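Side-chain contacts in uncharacterized protein (PDB 4QXZ), which is of unknown function but pairs a beta-barrel core, resembling type VI secretion system proteins, with a two-helix pair: residues 125-128 / 129-133; 69-72 / 73-77; 147-150 / 151-155. All coordinates share one frame; numbering follows the deposited sequence.

Overall arrangement
Contacts 2 and 3 each lie within one helix, and contact 1 spans the start of one; all three join side chains three or four residues apart. Contacts 1 and 3 belong to the two-helix pair, helices 127-137 and 142-155, which follow each other in the chain; their centres are about 11 Å apart. They touch directly, Leu131 CD2 lying 3.7 Å from Met153 SD and Ala128 CB 3.7 Å from Met153 CE. Contact 2 sits on helix 69-77 against the strands of the barrel, with its centre about 32 Å from that of contact 1 and on the opposite side of the chain's centre. Between contacts 2 and 3 the nearest atoms are about 14 Å apart.

Contact 1: residues 125-128 / 129-133; sequences QQYA and ESLLE
The Tyr127 ring carries Leu131 over one face, with CB 4.2 Å above the ring plane and displaced toward the rim, while Leu131 CD2 approaches Tyr127 CE2 at 3.8 Å. Two further flat groups, the Gln126 amide and the Glu129 carboxylate, stand nearly perpendicular, their planes 83° apart. A water joins them, donating to Gln126 OE1 at 3.1 Å and to Glu129 OE2 at a short 2.5 Å. Glu129 reaches back because CG lies beside its own backbone N (chi1 -65°) and the chain then bends at chi2, bringing OE1 against Gln126 CA, the two side chains crossing at a slant. Gln126 is the N-cap residue, and its carbonyl oxygen receives the first turn: Ser130 N comes in almost straight at 3.0 Å, whereas Ser130 OG donates from above the carbonyl plane at 3.2 Å. Glu129 N adds a weak third bond. The next bond along the helix runs from Leu131 N to Tyr127 O, 2.7 Å. At its far end Tyr127 OH is hydrogen-bonded to Pro157 O, and the side chain also touches Leu159. This is the start of helix 127-137 in the two-helix pair, where Leu131 packs on Phe149, Met152 and Met153 of helix 142-155.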
loop_
_atom_site.group_PDB
_atom_site.type_symbol
_atom_site.label_atom_id
_atom_site.label_comp_id
_atom_site.label_asym_id
_atom_site.label_seq_id
_atom_site.Cartn_x
_atom_site.Cartn_y
_atom_site.Cartn_z
ATOM N N GLN A 125 -18.416 -19.992 -9.855
ATOM C CA GLN A 125 -19.782 -19.908 -10.373
ATOM C C GLN A 125 -20.679 -20.841 -9.561
ATOM O O GLN A 125 -20.190 -21.793 -8.935
ATOM C CB GLN A 125 -19.833 -20.369 -11.834
ATOM C CG GLN A 125 -18.847 -19.702 -12.787
ATOM C CD GLN A 125 -19.147 -18.236 -13.021
ATOM O OE1 GLN A 125 -20.114 -17.691 -12.491
ATOM N NE2 GLN A 125 -18.309 -17.588 -13.821
ATOM N N GLN A 126 -21.984 -20.583 -9.569
ATOM C CA GLN A 126 -22.934 -21.481 -8.919
ATOM C C GLN A 126 -22.632 -21.693 -7.410
ATOM O O GLN A 126 -22.989 -22.727 -6.836
ATOM C CB GLN A 126 -22.955 -22.852 -9.641
ATOM C CG GLN A 126 -23.796 -22.929 -10.902
ATOM C CD GLN A 126 -23.274 -22.063 -12.033
ATOM O OE1 GLN A 126 -23.610 -20.878 -12.142
ATOM N NE2 GLN A 126 -22.468 -22.656 -12.897
ATOM N N TYR A 127 -21.972 -20.730 -6.771
ATOM C CA TYR A 127 -21.695 -20.840 -5.338
ATOM C C TYR A 127 -22.971 -21.089 -4.529
ATOM O O TYR A 127 -23.016 -21.983 -3.679
ATOM C CB TYR A 127 -20.959 -19.600 -4.779
ATOM C CG TYR A 127 -20.564 -19.792 -3.317
ATOM C CD1 TYR A 127 -19.461 -20.560 -2.979
ATOM C CD2 TYR A 127 -21.307 -19.215 -2.285
ATOM C CE1 TYR A 127 -19.112 -20.774 -1.656
ATOM C CE2 TYR A 127 -20.957 -19.413 -0.951
ATOM C CZ TYR A 127 -19.871 -20.208 -0.646
ATOM O OH TYR A 127 -19.518 -20.430 0.654
ATOM N N ALA A 128 -24.004 -20.308 -4.810
ATOM C CA ALA A 128 -25.254 -20.390 -4.049
ATOM C C ALA A 128 -25.841 -21.808 -4.137
ATOM O O ALA A 128 -26.328 -22.332 -3.156
ATOM C CB ALA A 128 -26.265 -19.350 -4.551
ATOM N N GLU A 129 -25.761 -22.407 -5.324
ATOM C CA GLU A 129 -26.347 -23.721 -5.599
ATOM C C GLU A 129 -25.551 -24.835 -4.906
ATOM O O GLU A 129 -26.120 -25.751 -4.305
ATOM C CB GLU A 129 -26.394 -23.971 -7.120
ATOM C CG GLU A 129 -27.305 -23.034 -7.927
ATOM C CD GLU A 129 -26.659 -21.713 -8.366
ATOM O OE1 GLU A 129 -25.752 -21.182 -7.668
ATOM O OE2 GLU A 129 -27.076 -21.178 -9.422
ATOM N N SER A 130 -24.231 -24.749 -5.013
ATOM C CA SER A 130 -23.339 -25.673 -4.343
ATOM C C SER A 130 -23.419 -25.554 -2.834
ATOM O O SER A 130 -23.377 -26.561 -2.129
ATOM C CB SER A 130 -21.914 -25.391 -4.768
ATOM O OG SER A 130 -21.805 -25.611 -6.150
ATOM N N LEU A 131 -23.508 -24.323 -2.345
ATOM C CA LEU A 131 -23.658 -24.081 -0.923
ATOM C C LEU A 131 -24.945 -24.694 -0.380
ATOM O O LEU A 131 -24.939 -25.319 0.680
ATOM C CB LEU A 131 -23.663 -22.585 -0.655
ATOM C CG LEU A 131 -24.092 -22.172 0.744
ATOM C CD1 LEU A 131 -23.173 -22.732 1.808
ATOM C CD2 LEU A 131 -24.103 -20.662 0.792
ATOM N N LEU A 132 -26.046 -24.511 -1.100
ATOM C CA LEU A 132 -27.294 -25.156 -0.714
ATOM C C LEU A 132 -27.180 -26.685 -0.764
ATOM O O LEU A 132 -27.672 -27.381 0.112
ATOM C CB LEU A 132 -28.447 -24.697 -1.610
ATOM C CG LEU A 132 -29.834 -25.248 -1.244
ATOM C CD1 LEU A 132 -30.180 -24.926 0.200
ATOM C CD2 LEU A 132 -30.934 -24.746 -2.197
ATOM N N GLU A 133 -26.548 -27.203 -1.800
ATOM C CA GLU A 133 -26.397 -28.643 -1.933
ATOM C C GLU A 133 -25.624 -29.234 -0.761
ATOM O O GLU A 133 -26.010 -30.265 -0.218
ATOM C CB GLU A 133 -25.704 -29.001 -3.249
ATOM C CG GLU A 133 -25.645 -30.490 -3.500
ATOM C CD GLU A 133 -24.803 -30.826 -4.695
ATOM O OE1 GLU A 133 -25.381 -31.024 -5.777
ATOM O OE2 GLU A 133 -23.565 -30.885 -4.554
HETATM O O HOH W 1 -26.131 -19.424 -10.983
#

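Contact 2: residues 69-72 / 73-77; sequences YETF and KEYQD
Phe72 and Tyr75 meet as a T-shaped pair, the edge of Tyr75 directed at the face of Phe72 with the ring planes 87° apart and the centroids separated by 5.6 Å. The closest carbons of the two rings are Phe72 CD2 and Tyr75 CD2, 3.9 Å apart. Thr71 runs beside Tyr75 in the same direction. With its methyl opposite the backbone N and OG1 beside that nitrogen (chi1 -61°), Thr71 brings CG2 to 3.4 Å from Tyr75 CE2. The carbonyl oxygen of Thr71 lies over one face of the Tyr75 ring, 3.5 Å above its plane and toward the rim, and also accepts the backbone N-H of Tyr75. Helix 69-77 packs here against the beta-barrel: Phe72 reaches Ile114 and Phe116 of strand 111-121 and forms a further edge-to-face pair with Tyr41, while Tyr75 touches Val102 of strand 96-107. Tyr69 and Lys73 also lie side by side, pointing the same way. Lys73 CB sits above one face of the Tyr69 ring near its rim. The bend at chi2 lays Lys73 CD beside Tyr69 OH, 3.5 Å away, and a second at chi4 turns NZ toward Asp77, where it forms a salt bridge with OD1 at 3.1 Å.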
loop_
_atom_site.group_PDB
_atom_site.type_symbol
_atom_site.label_atom_id
_atom_site.label_comp_id
_atom_site.label_asym_id
_atom_site.label_seq_id
_atom_site.Cartn_x
_atom_site.Cartn_y
_atom_site.Cartn_z
ATOM N N TYR A 69 -1.660 -14.025 20.071
ATOM C CA TYR A 69 -0.396 -14.678 19.811
ATOM C C TYR A 69 -0.518 -16.200 19.758
ATOM O O TYR A 69 0.112 -16.826 18.915
ATOM C CB TYR A 69 0.647 -14.273 20.845
ATOM C CG TYR A 69 1.947 -14.983 20.611
ATOM C CD1 TYR A 69 2.837 -14.524 19.652
ATOM C CD2 TYR A 69 2.268 -16.151 21.303
ATOM C CE1 TYR A 69 4.034 -15.180 19.409
ATOM C CE2 TYR A 69 3.460 -16.820 21.066
ATOM C CZ TYR A 69 4.342 -16.328 20.116
ATOM O OH TYR A 69 5.530 -16.970 19.847
ATOM N N GLU A 70 -1.330 -16.802 20.627
ATOM C CA GLU A 70 -1.407 -18.279 20.685
ATOM C C GLU A 70 -2.122 -18.845 19.466
ATOM O O GLU A 70 -1.669 -19.827 18.867
ATOM C CB GLU A 70 -2.114 -18.797 21.950
ATOM C CG GLU A 70 -1.793 -18.063 23.245
ATOM C CD GLU A 70 -0.310 -17.970 23.544
ATOM O OE1 GLU A 70 0.406 -18.967 23.291
ATOM O OE2 GLU A 70 0.126 -16.900 24.042
ATOM N N THR A 71 -3.246 -18.229 19.110
ATOM C CA THR A 71 -4.009 -18.669 17.943
ATOM C C THR A 71 -3.050 -18.768 16.746
ATOM O O THR A 71 -2.921 -19.830 16.131
ATOM C CB THR A 71 -5.228 -17.737 17.655
ATOM O OG1 THR A 71 -6.120 -17.748 18.773
ATOM C CG2 THR A 71 -6.022 -18.203 16.445
ATOM N N PHE A 72 -2.330 -17.684 16.465
ATOM C CA PHE A 72 -1.496 -17.624 15.266
ATOM C C PHE A 72 -0.230 -18.461 15.351
ATOM O O PHE A 72 0.272 -18.937 14.321
ATOM C CB PHE A 72 -1.184 -16.172 14.896
ATOM C CG PHE A 72 -2.365 -15.453 14.309
ATOM C CD1 PHE A 72 -3.219 -14.731 15.106
ATOM C CD2 PHE A 72 -2.648 -15.563 12.963
ATOM C CE1 PHE A 72 -4.318 -14.092 14.577
ATOM C CE2 PHE A 72 -3.745 -14.933 12.421
ATOM C CZ PHE A 72 -4.587 -14.194 13.233
ATOM N N LYS A 73 0.274 -18.642 16.572
ATOM C CA LYS A 73 1.402 -19.529 16.814
ATOM C C LYS A 73 0.974 -20.950 16.496
ATOM O O LYS A 73 1.699 -21.675 15.823
ATOM C CB LYS A 73 1.900 -19.416 18.264
ATOM C CG LYS A 73 3.223 -20.119 18.551
ATOM C CD LYS A 73 4.371 -19.502 17.761
ATOM C CE LYS A 73 5.720 -20.115 18.103
ATOM N NZ LYS A 73 5.782 -21.543 17.691
ATOM N N GLU A 74 -0.216 -21.339 16.947
ATOM C CA GLU A 74 -0.740 -22.669 16.618
ATOM C C GLU A 74 -1.043 -22.840 15.122
ATOM O O GLU A 74 -0.917 -23.952 14.613
ATOM C CB GLU A 74 -1.988 -23.015 17.439
ATOM C CG GLU A 74 -2.485 -24.440 17.184
ATOM C CD GLU A 74 -3.694 -24.837 18.019
ATOM O OE1 GLU A 74 -4.490 -23.940 18.394
ATOM O OE2 GLU A 74 -3.850 -26.056 18.288
ATOM N N TYR A 75 -1.467 -21.773 14.434
ATOM C CA TYR A 75 -1.672 -21.842 12.978
ATOM C C TYR A 75 -0.364 -22.095 12.254
ATOM O O TYR A 75 -0.311 -22.860 11.287
ATOM C CB TYR A 75 -2.305 -20.549 12.419
ATOM C CG TYR A 75 -3.769 -20.337 12.765
ATOM C CD1 TYR A 75 -4.630 -21.422 12.943
ATOM C CD2 TYR A 75 -4.294 -19.058 12.897
ATOM C CE1 TYR A 75 -5.959 -21.246 13.243
ATOM C CE2 TYR A 75 -5.634 -18.872 13.184
ATOM C CZ TYR A 75 -6.455 -19.980 13.360
ATOM O OH TYR A 75 -7.782 -19.853 13.673
ATOM N N GLN A 76 0.689 -21.436 12.717
ATOM C CA GLN A 76 2.009 -21.599 12.118
ATOM C C GLN A 76 2.542 -23.013 12.361
ATOM O O GLN A 76 3.053 -23.656 11.438
ATOM C CB GLN A 76 2.969 -20.576 12.693
ATOM C CG GLN A 76 4.302 -20.492 11.974
ATOM C CD GLN A 76 5.247 -19.489 12.628
ATOM O OE1 GLN A 76 5.105 -19.145 13.810
ATOM N NE2 GLN A 76 6.214 -19.019 11.866
ATOM N N ASP A 77 2.397 -23.496 13.595
ATOM C CA ASP A 77 2.923 -24.814 13.975
ATOM C C ASP A 77 2.252 -25.978 13.237
ATOM O O ASP A 77 2.894 -26.975 12.947
ATOM C CB ASP A 77 2.800 -25.045 15.496
ATOM C CG ASP A 77 3.756 -24.179 16.307
ATOM O OD1 ASP A 77 4.719 -23.619 15.722
ATOM O OD2 ASP A 77 3.536 -24.058 17.536
#

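Contact 3: residues 147-150 / 151-155; sequences KSFN and RMMQS
Met153 CG rests over the face of the Phe149 ring in a CH-pi contact, 3.8 Å from the centroid and 18° off the ring normal. Its sulfur adds a Met-aromatic contact from a more oblique position, SD lying 4.5 Å from the same centroid. The two side chains run alongside one another in one direction. Phe149 swings its ring toward Met153 by placing CG opposite the backbone N (chi1 -178°), while Met153 folds at chi2 and chi3. The helical hydrogen bond from Met153 N to Phe149 O, 2.8 Å, joins the same two residues across one turn. This side of helix 142-155 faces helix 127-137, the other member of the two-helix pair. Around the helix from this apolar patch, Met152 extends so that CE meets Ser148 CB at 3.5 Å; outside the helix, Met152 touches Pro157 and Ser148 touches Leu140. The guanidinium of Arg151 draws back over the preceding turn, with NH2 3.6 Å from Ser148 OG in an oblique approach. A bend at chi3 (64°) gives it this course, and a hydrogen bond from NH2 to His35 O holds its end. Lys147 CG passes 4.1 Å from Arg151 NH1, and both side chains touch Arg37. At the end of the helix, Ser155 O is hydrogen-bonded to Arg85 NH2.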
loop_
_atom_site.group_PDB
_atom_site.type_symbol
_atom_site.label_atom_id
_atom_site.label_comp_id
_atom_site.label_asym_id
_atom_site.label_seq_id
_atom_site.Cartn_x
_atom_site.Cartn_y
_atom_site.Cartn_z
ATOM N N LYS A 147 -30.710 -19.794 8.186
ATOM C CA LYS A 147 -29.752 -19.126 9.059
ATOM C C LYS A 147 -28.347 -19.317 8.517
ATOM O O LYS A 147 -27.620 -18.344 8.316
ATOM C CB LYS A 147 -29.811 -19.685 10.479
ATOM C CG LYS A 147 -28.843 -18.987 11.424
ATOM C CD LYS A 147 -28.737 -19.647 12.790
ATOM C CE LYS A 147 -28.110 -18.665 13.773
ATOM N NZ LYS A 147 -27.317 -19.291 14.866
ATOM N N SER A 148 -27.979 -20.577 8.299
ATOM C CA SER A 148 -26.675 -20.913 7.782
ATOM C C SER A 148 -26.474 -20.381 6.354
ATOM O O SER A 148 -25.432 -19.850 6.028
ATOM C CB SER A 148 -26.472 -22.426 7.813
ATOM O OG SER A 148 -26.146 -22.861 9.114
ATOM N N PHE A 149 -27.470 -20.533 5.506
ATOM C CA PHE A 149 -27.326 -20.108 4.122
ATOM C C PHE A 149 -27.027 -18.622 4.021
ATOM O O PHE A 149 -26.188 -18.208 3.237
ATOM C CB PHE A 149 -28.594 -20.406 3.340
ATOM C CG PHE A 149 -28.517 -20.041 1.878
ATOM C CD1 PHE A 149 -27.855 -20.859 0.984
ATOM C CD2 PHE A 149 -29.150 -18.897 1.393
ATOM C CE1 PHE A 149 -27.798 -20.539 -0.364
ATOM C CE2 PHE A 149 -29.106 -18.577 0.052
ATOM C CZ PHE A 149 -28.421 -19.392 -0.822
ATOM N N ASN A 150 -27.725 -17.835 4.779
ATOM C CA ASN A 150 -27.521 -16.426 4.755
ATOM C C ASN A 150 -26.181 -15.979 5.263
ATOM O O ASN A 150 -25.596 -15.092 4.703
ATOM C CB ASN A 150 -28.625 -15.746 5.508
ATOM C CG ASN A 150 -29.971 -15.950 4.880
ATOM O OD1 ASN A 150 -30.104 -16.544 3.845
ATOM N ND2 ASN A 150 -30.975 -15.459 5.525
ATOM N N ARG A 151 -25.712 -16.573 6.340
ATOM C CA ARG A 151 -24.412 -16.270 6.859
ATOM C C ARG A 151 -23.316 -16.698 5.935
ATOM O O ARG A 151 -22.417 -15.970 5.662
ATOM C CB ARG A 151 -24.241 -16.914 8.219
ATOM C CG ARG A 151 -22.953 -16.582 8.914
ATOM C CD ARG A 151 -22.752 -17.311 10.220
ATOM N NE ARG A 151 -22.646 -18.754 10.047
ATOM C CZ ARG A 151 -23.578 -19.671 10.275
ATOM N NH1 ARG A 151 -24.789 -19.372 10.679
ATOM N NH2 ARG A 151 -23.279 -20.937 10.073
ATOM N N MET A 152 -23.435 -17.896 5.425
ATOM C CA MET A 152 -22.489 -18.398 4.503
ATOM C C MET A 152 -22.527 -17.638 3.195
ATOM O O MET A 152 -21.524 -17.518 2.556
ATOM C CB MET A 152 -22.636 -19.882 4.328
ATOM C CG MET A 152 -22.426 -20.640 5.620
ATOM S SD MET A 152 -22.577 -22.388 5.575
ATOM C CE MET A 152 -23.047 -22.528 7.160
ATOM N N MET A 153 -23.674 -17.154 2.759
ATOM C CA MET A 153 -23.640 -16.392 1.536
ATOM C C MET A 153 -22.805 -15.135 1.622
ATOM O O MET A 153 -22.265 -14.716 0.648
ATOM C CB MET A 153 -25.012 -16.100 0.956
ATOM C CG MET A 153 -25.598 -17.214 0.086
ATOM S SD MET A 153 -24.852 -17.775 -1.380
ATOM C CE MET A 153 -25.291 -16.480 -2.389
ATOM N N GLN A 154 -22.799 -14.459 2.745
ATOM C CA GLN A 154 -21.882 -13.369 2.921
ATOM C C GLN A 154 -20.402 -13.665 3.120
ATOM O O GLN A 154 -19.575 -13.053 2.510
ATOM C CB GLN A 154 -22.367 -12.523 4.055
ATOM C CG GLN A 154 -23.630 -11.788 3.750
ATOM C CD GLN A 154 -23.520 -10.969 2.502
ATOM O OE1 GLN A 154 -22.615 -10.192 2.328
ATOM N NE2 GLN A 154 -24.441 -11.149 1.635
ATOM N N SER A 155 -20.094 -14.586 4.007
ATOM C CA SER A 155 -18.733 -14.954 4.354
ATOM C C SER A 155 -17.988 -15.777 3.342
ATOM O O SER A 155 -16.809 -15.748 3.269
ATOM C CB SER A 155 -18.674 -15.630 5.708
ATOM O OG SER A 155 -19.414 -16.826 5.729
#